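Local coordinates for protein intramolecular trans-sialidase (Macrobdella decora, PDB 3SLI) that cleaves sialic acid from sialoglycoconjugates by intramolecular trans-glycosylation, releasing 2,7-anhydro-Neu5Ac, at residues Gly58-Phe69 / Lys142-Val150; Arg108-Lys116 / Cys124-Leu132. One frame throughout, in Å; residues are numbered along the deposited sequence.

Interaction 1 (Gly58-Phe69 / Lys142-Val150)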
loop_
_atom_site.group_PDB
_atom_site.type_symbol
_atom_site.label_atom_id
_atom_site.label_comp_id
_atom_site.label_asym_id
_atom_site.label_seq_id
_atom_site.Cartn_x
_atom_site.Cartn_y
_atom_site.Cartn_z
ATOM N N GLY A 58 4.758 -31.372 21.920
ATOM C CA GLY A 58 4.610 -30.884 23.275
ATOM C C GLY A 58 4.076 -31.885 24.272
ATOM O O GLY A 58 4.073 -33.100 24.037
ATOM N N ASN A 59 3.636 -31.354 25.405
ATOM C CA ASN A 59 3.094 -32.138 26.504
ATOM C C ASN A 59 1.565 -32.016 26.498
ATOM O O ASN A 59 1.025 -30.935 26.743
ATOM C CB ASN A 59 3.669 -31.596 27.807
ATOM C CG ASN A 59 3.258 -32.405 29.002
ATOM O OD1 ASN A 59 2.282 -33.154 28.955
ATOM N ND2 ASN A 59 3.997 -32.255 30.093
ATOM N N SER A 60 0.878 -33.130 26.258
ATOM C CA SER A 60 -0.584 -33.146 26.173
ATOM C C SER A 60 -1.337 -33.315 27.494
ATOM O O SER A 60 -2.574 -33.268 27.506
ATOM C CB SER A 60 -1.023 -34.287 25.254
ATOM O OG SER A 60 -0.833 -35.544 25.900
ATOM N N THR A 61 -0.614 -33.518 28.591
ATOM C CA THR A 61 -1.261 -33.782 29.868
ATOM C C THR A 61 -1.883 -32.607 30.617
ATOM O O THR A 61 -1.583 -31.437 30.354
ATOM C CB THR A 61 -0.329 -34.589 30.808
ATOM O OG1 THR A 61 0.798 -33.789 31.190
ATOM C CG2 THR A 61 0.169 -35.853 30.097
ATOM N N ALA A 62 -2.761 -32.948 31.555
ATOM C CA ALA A 62 -3.464 -31.974 32.376
ATOM C C ALA A 62 -2.497 -31.037 33.080
ATOM O O ALA A 62 -1.457 -31.465 33.598
ATOM C CB ALA A 62 -4.341 -32.684 33.394
ATOM N N GLY A 63 -2.838 -29.753 33.068
ATOM C CA GLY A 63 -2.014 -28.747 33.704
ATOM C C GLY A 63 -0.783 -28.363 32.915
ATOM O O GLY A 63 -0.078 -27.424 33.289
ATOM N N ASN A 64 -0.540 -29.039 31.797
ATOM C CA ASN A 64 0.642 -28.739 30.995
ATOM C C ASN A 64 0.328 -28.134 29.630
ATOM O O ASN A 64 1.133 -28.213 28.707
ATOM C CB ASN A 64 1.497 -29.999 30.857
ATOM C CG ASN A 64 1.996 -30.493 32.196
ATOM O OD1 ASN A 64 1.772 -31.646 32.579
ATOM N ND2 ASN A 64 2.616 -29.605 32.946
ATOM N N GLN A 65 -0.797 -27.426 29.562
ATOM C CA GLN A 65 -1.270 -26.791 28.332
ATOM C C GLN A 65 -0.377 -25.674 27.786
ATOM O O GLN A 65 -0.581 -25.217 26.656
ATOM C CB GLN A 65 -2.710 -26.275 28.504
ATOM C CG GLN A 65 -2.886 -25.177 29.562
ATOM C CD GLN A 65 -3.241 -25.698 30.956
ATOM O OE1 GLN A 65 -3.680 -24.931 31.806
ATOM N NE2 GLN A 65 -3.071 -26.994 31.189
ATOM N N ASP A 66 0.569 -25.195 28.590
ATOM C CA ASP A 66 1.494 -24.149 28.141
ATOM C C ASP A 66 2.899 -24.710 27.858
ATOM O O ASP A 66 3.887 -23.972 27.828
ATOM C CB ASP A 66 1.577 -23.001 29.161
ATOM C CG ASP A 66 0.290 -22.181 29.238
ATOM O OD1 ASP A 66 -0.601 -22.351 28.374
ATOM O OD2 ASP A 66 0.175 -21.353 30.166
ATOM N N ARG A 67 2.974 -26.019 27.649
ATOM C CA ARG A 67 4.237 -26.682 27.359
ATOM C C ARG A 67 4.161 -27.306 25.966
ATOM O O ARG A 67 3.691 -28.440 25.805
ATOM C CB ARG A 67 4.525 -27.758 28.405
ATOM C CG ARG A 67 4.633 -27.231 29.824
ATOM C CD ARG A 67 4.948 -28.358 30.798
ATOM N NE ARG A 67 4.806 -27.935 32.188
ATOM C CZ ARG A 67 5.720 -27.251 32.871
ATOM N NH1 ARG A 67 6.870 -26.896 32.311
ATOM N NH2 ARG A 67 5.470 -26.906 34.126
ATOM N N HIS A 68 4.606 -26.557 24.961
ATOM C CA HIS A 68 4.573 -27.043 23.589
ATOM C C HIS A 68 5.259 -26.092 22.624
ATOM O O HIS A 68 5.549 -24.944 22.960
ATOM C CB HIS A 68 3.113 -27.238 23.127
ATOM C CG HIS A 68 2.265 -25.999 23.236
ATOM N ND1 HIS A 68 1.239 -25.877 24.146
ATOM C CD2 HIS A 68 2.293 -24.832 22.545
ATOM C CE1 HIS A 68 0.669 -24.692 24.016
ATOM N NE2 HIS A 68 1.291 -24.037 23.051
ATOM N N PHE A 69 5.499 -26.591 21.418
ATOM C CA PHE A 69 6.073 -25.814 20.336
ATOM C C PHE A 69 5.148 -26.061 19.155
ATOM O O PHE A 69 4.722 -27.195 18.933
ATOM C CB PHE A 69 7.481 -26.290 19.954
ATOM C CG PHE A 69 7.896 -25.868 18.560
ATOM C CD1 PHE A 69 8.315 -24.563 18.308
ATOM C CD2 PHE A 69 7.797 -26.762 17.487
ATOM C CE1 PHE A 69 8.623 -24.150 17.012
ATOM C CE2 PHE A 69 8.101 -26.360 16.188
ATOM C CZ PHE A 69 8.514 -25.052 15.950
ATOM N N LYS A 142 16.449 -21.718 23.101
ATOM C CA LYS A 142 15.655 -22.852 23.563
ATOM C C LYS A 142 15.018 -23.594 22.390
ATOM O O LYS A 142 14.839 -23.031 21.304
ATOM C CB LYS A 142 14.513 -22.370 24.478
ATOM C CG LYS A 142 14.920 -21.542 25.690
ATOM C CD LYS A 142 15.663 -22.380 26.706
ATOM C CE LYS A 142 16.109 -21.535 27.884
ATOM N NZ LYS A 142 16.832 -22.358 28.888
ATOM N N PHE A 143 14.719 -24.872 22.589
ATOM C CA PHE A 143 14.016 -25.641 21.575
ATOM C C PHE A 143 13.238 -26.791 22.215
ATOM O O PHE A 143 13.029 -26.796 23.428
ATOM C CB PHE A 143 14.901 -26.093 20.407
ATOM C CG PHE A 143 14.133 -26.248 19.114
ATOM C CD1 PHE A 143 13.270 -25.233 18.680
ATOM C CD2 PHE A 143 14.208 -27.418 18.369
ATOM C CE1 PHE A 143 12.492 -25.391 17.528
ATOM C CE2 PHE A 143 13.432 -27.590 17.211
ATOM C CZ PHE A 143 12.572 -26.578 16.790
ATOM N N ILE A 144 12.794 -27.748 21.414
ATOM C CA ILE A 144 11.985 -28.851 21.916
ATOM C C ILE A 144 12.599 -29.602 23.102
ATOM O O ILE A 144 11.887 -29.998 24.025
ATOM C CB ILE A 144 11.585 -29.789 20.756
ATOM C CG1 ILE A 144 10.769 -28.988 19.727
ATOM C CG2 ILE A 144 10.782 -30.976 21.274
ATOM C CD1 ILE A 144 10.408 -29.747 18.464
ATOM N N SER A 145 13.922 -29.716 23.115
ATOM C CA SER A 145 14.629 -30.389 24.200
ATOM C C SER A 145 14.422 -29.700 25.555
ATOM O O SER A 145 14.631 -30.312 26.607
ATOM C CB SER A 145 16.128 -30.445 23.888
ATOM O OG SER A 145 16.622 -29.154 23.573
ATOM N N ASP A 146 13.993 -28.438 25.520
ATOM C CA ASP A 146 13.778 -27.650 26.729
ATOM C C ASP A 146 12.349 -27.665 27.261
ATOM O O ASP A 146 12.068 -27.074 28.302
ATOM C CB ASP A 146 14.247 -26.213 26.514
ATOM C CG ASP A 146 15.721 -26.130 26.173
ATOM O OD1 ASP A 146 16.567 -26.517 27.007
ATOM O OD2 ASP A 146 16.045 -25.669 25.071
ATOM N N ILE A 147 11.437 -28.297 26.529
ATOM C CA ILE A 147 10.058 -28.400 26.977
ATOM C C ILE A 147 9.965 -29.609 27.915
ATOM O O ILE A 147 10.503 -30.677 27.615
ATOM C CB ILE A 147 9.095 -28.591 25.788
ATOM C CG1 ILE A 147 9.199 -27.395 24.835
ATOM C CG2 ILE A 147 7.654 -28.766 26.285
ATOM C CD1 ILE A 147 8.346 -27.544 23.581
ATOM N N THR A 148 9.280 -29.437 29.039
ATOM C CA THR A 148 9.123 -30.496 30.036
ATOM C C THR A 148 7.987 -31.477 29.765
ATOM O O THR A 148 6.829 -31.088 29.597
ATOM C CB THR A 148 8.935 -29.896 31.445
ATOM O OG1 THR A 148 9.997 -28.968 31.705
ATOM C CG2 THR A 148 8.950 -30.993 32.510
ATOM N N GLY A 149 8.339 -32.755 29.682
ATOM C CA GLY A 149 7.345 -33.790 29.465
ATOM C C GLY A 149 6.722 -33.943 28.091
ATOM O O GLY A 149 5.539 -34.286 27.988
ATOM N N VAL A 150 7.498 -33.735 27.033
ATOM C CA VAL A 150 6.963 -33.889 25.684
ATOM C C VAL A 150 6.476 -35.329 25.515
ATOM O O VAL A 150 7.172 -36.278 25.892
ATOM C CB VAL A 150 8.025 -33.541 24.617
ATOM C CG1 VAL A 150 7.519 -33.892 23.224
ATOM C CG2 VAL A 150 8.349 -32.066 24.682
#
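Phe69 is met by Phe143, Ile144 and Ile147 where the loop 142-150 folds over the start of strand 67-74, in the N-terminal, concanavalin-like beta-sandwich domain of the sialidase. The edge of the Phe143 ring points at the face of Phe69 in an edge-to-face pair, with centroids 5.3 Å apart and planes at 59°. Ile144 CD1 reaches the same Phe69 ring near CD2, its side chain running at about a right angle to that of phenylalanine. Ile147 lies along the strand: CD1 is 3.5 Å from His68 C and also touches Phe69 CB, while CG2, anti to the backbone N, packs on Arg67 CB. Farther out, Arg67 runs alongside Thr148, whose OG1 is hydrogen-bonded to Asn85 OD1. Leu83 of strand 79-85 touches both Phe69 and Ile147.

The loop is shaped by its own bonds, Phe143 N donating to the anti lone pair of Asp146 OD2. At the other end Asn59 has CG anti to its backbone N (chi1 -175°), which brings the amide beside the loop. Its OD1 closes an Asx turn by accepting from Thr61 N, and Asn59 ND2 donates to Thr148 O at 3.1 Å with an N-H...O angle of 154°.

Interaction 2 (Arg108-Lys116 / Cys124-Leu132); sequences RVFNTVALK and CRLFANGEL
Strands 111-116 and 124-128 run antiparallel, their axes 4.6 Å apart at closest approach and 169° between directions, with Ala114-Phe127 and Lys116-Arg125 as hydrogen-bonded pairs and Val113-Ala128 and Leu115-Leu126 as non-hydrogen-bonded ones. Each hydrogen-bonded pair makes two N-H...O bonds, including Lys116 N to Arg125 O at 2.9 Å.

Val113, Leu115, Leu126 and Ala128 share one face of the sheet. Leu115 CD1 meets Leu126 CD2 at 4.1 Å, and Val113 CG1 lies 4.0 Å from Ala128 CB. Strand 67-74 packs against this face, Phe69 and Ile71 both touching Leu115.

Ala114, Lys116, Arg125 and Phe127 occupy the other face, beside helix 184-191. The Phe127 ring turns its edge to the neighbouring strand: Ala114 O lies in the ring plane, 3.7 Å from Phe127 CD1, and Lys116 CB also sits at the rim. Leu132 CD1 lies over one face of the ring, toward its rim. Lys116, with CG anti to the backbone N (chi1 169°) and the chain extended beyond it, carries NZ into a salt bridge with Asp184 OD1; Arg125 NH1 makes a second salt bridge, to Asp184 OD2. The shared carboxylate would be expected to offset the like charges of Lys116 NZ and Arg125 NH1, 5.3 Å apart.

Past the last bridge, Asn129 grips Thr112 twice. Its backbone N donates to Thr112 O, and Asn129 OD1 accepts from Thr112 N at 3.0 Å along a nearly straight bond (170°), imitating a backbone carbonyl. Thr194 OG1 is hydrogen-bonded to both Asn129 OD1 and Thr112 OG1. Asn129 and Gly130, both at positive phi, form the corners of a type I' turn from Ala128 to Glu131, which leads into strand 131-137. The whole is an antiparallel beta-meander, as found in the sheets of concanavalin-like sandwich domains.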
loop_
_atom_site.group_PDB
_atom_site.type_symbol
_atom_site.label_atom_id
_atom_site.label_comp_id
_atom_site.label_asym_id
_atom_site.label_seq_id
_atom_site.Cartn_x
_atom_site.Cartn_y
_atom_site.Cartn_z
ATOM N N ARG A 108 -8.668 -23.207 -3.395
ATOM C CA ARG A 108 -7.751 -23.280 -2.259
ATOM C C ARG A 108 -6.381 -23.675 -2.802
ATOM O O ARG A 108 -6.264 -24.629 -3.575
ATOM C CB ARG A 108 -8.234 -24.316 -1.240
ATOM C CG ARG A 108 -9.550 -23.967 -0.545
ATOM C CD ARG A 108 -9.381 -22.846 0.464
ATOM N NE ARG A 108 -10.648 -22.509 1.113
ATOM C CZ ARG A 108 -10.755 -21.985 2.331
ATOM N NH1 ARG A 108 -9.675 -21.733 3.055
ATOM N NH2 ARG A 108 -11.951 -21.703 2.827
ATOM N N VAL A 109 -5.353 -22.933 -2.412
ATOM C CA VAL A 109 -4.004 -23.192 -2.899
ATOM C C VAL A 109 -3.010 -23.556 -1.795
ATOM O O VAL A 109 -3.238 -23.276 -0.618
ATOM C CB VAL A 109 -3.461 -21.978 -3.706
ATOM C CG1 VAL A 109 -4.278 -21.781 -4.986
ATOM C CG2 VAL A 109 -3.474 -20.702 -2.845
ATOM N N PHE A 110 -1.923 -24.213 -2.185
ATOM C CA PHE A 110 -0.883 -24.612 -1.243
ATOM C C PHE A 110 0.101 -23.489 -0.959
ATOM O O PHE A 110 0.437 -22.696 -1.841
ATOM C CB PHE A 110 -0.093 -25.813 -1.783
ATOM C CG PHE A 110 -0.780 -27.133 -1.595
ATOM C CD1 PHE A 110 -1.755 -27.563 -2.492
ATOM C CD2 PHE A 110 -0.449 -27.952 -0.520
ATOM C CE1 PHE A 110 -2.395 -28.796 -2.317
ATOM C CE2 PHE A 110 -1.078 -29.182 -0.333
ATOM C CZ PHE A 110 -2.054 -29.607 -1.233
ATOM N N ASN A 111 0.550 -23.415 0.285
ATOM C CA ASN A 111 1.545 -22.434 0.681
ATOM C C ASN A 111 2.684 -23.297 1.210
ATOM O O ASN A 111 2.448 -24.418 1.678
ATOM C CB ASN A 111 1.026 -21.508 1.793
ATOM C CG ASN A 111 -0.101 -20.590 1.319
ATOM O OD1 ASN A 111 -1.258 -21.002 1.232
ATOM N ND2 ASN A 111 0.233 -19.339 1.040
ATOM N N THR A 112 3.909 -22.811 1.092
ATOM C CA THR A 112 5.063 -23.555 1.571
ATOM C C THR A 112 5.758 -22.684 2.603
ATOM O O THR A 112 6.150 -21.546 2.317
ATOM C CB THR A 112 6.015 -23.916 0.409
ATOM O OG1 THR A 112 5.248 -24.431 -0.691
ATOM C CG2 THR A 112 7.023 -24.984 0.857
ATOM N N VAL A 113 5.900 -23.219 3.812
ATOM C CA VAL A 113 6.511 -22.482 4.913
ATOM C C VAL A 113 7.678 -23.238 5.557
ATOM O O VAL A 113 7.833 -24.448 5.353
ATOM C CB VAL A 113 5.437 -22.145 5.993
ATOM C CG1 VAL A 113 4.236 -21.504 5.330
ATOM C CG2 VAL A 113 5.005 -23.405 6.751
ATOM N N ALA A 114 8.480 -22.519 6.339
ATOM C CA ALA A 114 9.625 -23.112 7.015
ATOM C C ALA A 114 10.031 -22.342 8.255
ATOM O O ALA A 114 9.941 -21.113 8.306
ATOM C CB ALA A 114 10.828 -23.204 6.067
ATOM N N LEU A 115 10.457 -23.083 9.267
ATOM C CA LEU A 115 10.947 -22.487 10.492
ATOM C C LEU A 115 12.343 -23.056 10.687
ATOM O O LEU A 115 12.547 -24.272 10.615
ATOM C CB LEU A 115 10.087 -22.854 11.702
ATOM C CG LEU A 115 10.871 -22.458 12.955
ATOM C CD1 LEU A 115 10.662 -20.988 13.267
ATOM C CD2 LEU A 115 10.521 -23.338 14.115
ATOM N N LYS A 116 13.291 -22.174 10.937
ATOM C CA LYS A 116 14.666 -22.568 11.164
ATOM C C LYS A 116 15.053 -22.177 12.596
ATOM O O LYS A 116 14.911 -21.010 12.986
ATOM C CB LYS A 116 15.554 -21.857 10.141
ATOM C CG LYS A 116 17.044 -21.935 10.376
ATOM C CD LYS A 116 17.725 -21.061 9.336
ATOM C CE LYS A 116 19.199 -20.950 9.574
ATOM N NZ LYS A 116 19.829 -20.202 8.451
ATOM N N CYS A 124 15.991 -17.702 15.402
ATOM C CA CYS A 124 14.827 -18.391 14.854
ATOM C C CYS A 124 14.392 -17.570 13.632
ATOM O O CYS A 124 14.378 -16.339 13.690
ATOM C CB CYS A 124 13.680 -18.447 15.884
ATOM S SG CYS A 124 13.880 -19.621 17.297
ATOM N N ARG A 125 14.080 -18.237 12.525
ATOM C CA ARG A 125 13.654 -17.545 11.313
ATOM C C ARG A 125 12.468 -18.226 10.639
ATOM O O ARG A 125 12.406 -19.452 10.575
ATOM C CB ARG A 125 14.823 -17.403 10.333
ATOM C CG ARG A 125 15.827 -16.353 10.760
ATOM C CD ARG A 125 16.795 -15.986 9.657
ATOM N NE ARG A 125 17.261 -14.614 9.845
ATOM C CZ ARG A 125 18.430 -14.149 9.425
ATOM N NH1 ARG A 125 19.271 -14.943 8.788
ATOM N NH2 ARG A 125 18.757 -12.886 9.647
ATOM N N LEU A 126 11.515 -17.424 10.176
ATOM C CA LEU A 126 10.314 -17.931 9.512
ATOM C C LEU A 126 10.329 -17.540 8.045
ATOM O O LEU A 126 10.667 -16.400 7.708
ATOM C CB LEU A 126 9.045 -17.358 10.158
ATOM C CG LEU A 126 8.331 -18.102 11.285
ATOM C CD1 LEU A 126 7.191 -17.226 11.794
ATOM C CD2 LEU A 126 7.799 -19.442 10.805
ATOM N N PHE A 127 9.910 -18.468 7.187
ATOM C CA PHE A 127 9.884 -18.251 5.746
ATOM C C PHE A 127 8.546 -18.716 5.210
ATOM O O PHE A 127 7.918 -19.622 5.771
ATOM C CB PHE A 127 10.959 -19.102 5.035
ATOM C CG PHE A 127 12.366 -18.855 5.499
ATOM C CD1 PHE A 127 12.842 -19.422 6.690
ATOM C CD2 PHE A 127 13.228 -18.067 4.744
ATOM C CE1 PHE A 127 14.154 -19.205 7.117
ATOM C CE2 PHE A 127 14.543 -17.841 5.159
ATOM C CZ PHE A 127 15.008 -18.415 6.355
ATOM N N ALA A 128 8.135 -18.136 4.089
ATOM C CA ALA A 128 6.903 -18.544 3.428
ATOM C C ALA A 128 6.927 -18.067 1.991
ATOM O O ALA A 128 7.378 -16.956 1.702
ATOM C CB ALA A 128 5.677 -18.001 4.142
ATOM N N ASN A 129 6.544 -18.965 1.096
ATOM C CA ASN A 129 6.452 -18.688 -0.329
ATOM C C ASN A 129 7.628 -17.929 -0.939
ATOM O O ASN A 129 7.451 -16.984 -1.723
ATOM C CB ASN A 129 5.122 -17.990 -0.629
ATOM C CG ASN A 129 3.913 -18.826 -0.210
ATOM O OD1 ASN A 129 3.978 -20.056 -0.136
ATOM N ND2 ASN A 129 2.810 -18.155 0.094
ATOM N N GLY A 130 8.834 -18.336 -0.555
ATOM C CA GLY A 130 10.043 -17.739 -1.086
ATOM C C GLY A 130 10.594 -16.506 -0.411
ATOM O O GLY A 130 11.509 -15.883 -0.952
ATOM N N GLU A 131 10.085 -16.153 0.764
ATOM C CA GLU A 131 10.578 -14.965 1.450
ATOM C C GLU A 131 10.859 -15.191 2.925
ATOM O O GLU A 131 10.195 -16.003 3.572
ATOM C CB GLU A 131 9.566 -13.815 1.331
ATOM C CG GLU A 131 9.106 -13.471 -0.095
ATOM C CD GLU A 131 10.206 -12.895 -0.978
ATOM O OE1 GLU A 131 11.216 -12.375 -0.454
ATOM O OE2 GLU A 131 10.059 -12.958 -2.217
ATOM N N LEU A 132 11.871 -14.491 3.432
ATOM C CA LEU A 132 12.227 -14.524 4.853
ATOM C C LEU A 132 11.256 -13.518 5.480
ATOM O O LEU A 132 11.308 -12.329 5.161
ATOM C CB LEU A 132 13.665 -14.044 5.060
ATOM C CG LEU A 132 14.049 -13.688 6.502
ATOM C CD1 LEU A 132 13.895 -14.899 7.422
ATOM C CD2 LEU A 132 15.467 -13.158 6.535
#

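Overall arrangement
Both interactions belong to the N-terminal sialidase domain but serve different sheets. Interaction 2 builds one sheet from within, through regular main-chain bonding between strands 107-118 and 123-128. Interaction 1 lays an irregular loop on the other sheet, relying on apolar and aromatic packing plus one hydrogen bond from a side-chain amide. Although both are largely buried, interaction 1 runs out to exposed Thr148 and Gly149, whereas no touching residue of interaction 2 is exposed. Their centres are 24 Å apart, yet they meet in the sandwich interior, where Phe69 CZ packs 3.2 Å from Leu115 CD2. In interaction 2 the charged side chains turn to the helix-covered face, away from that apolar junction.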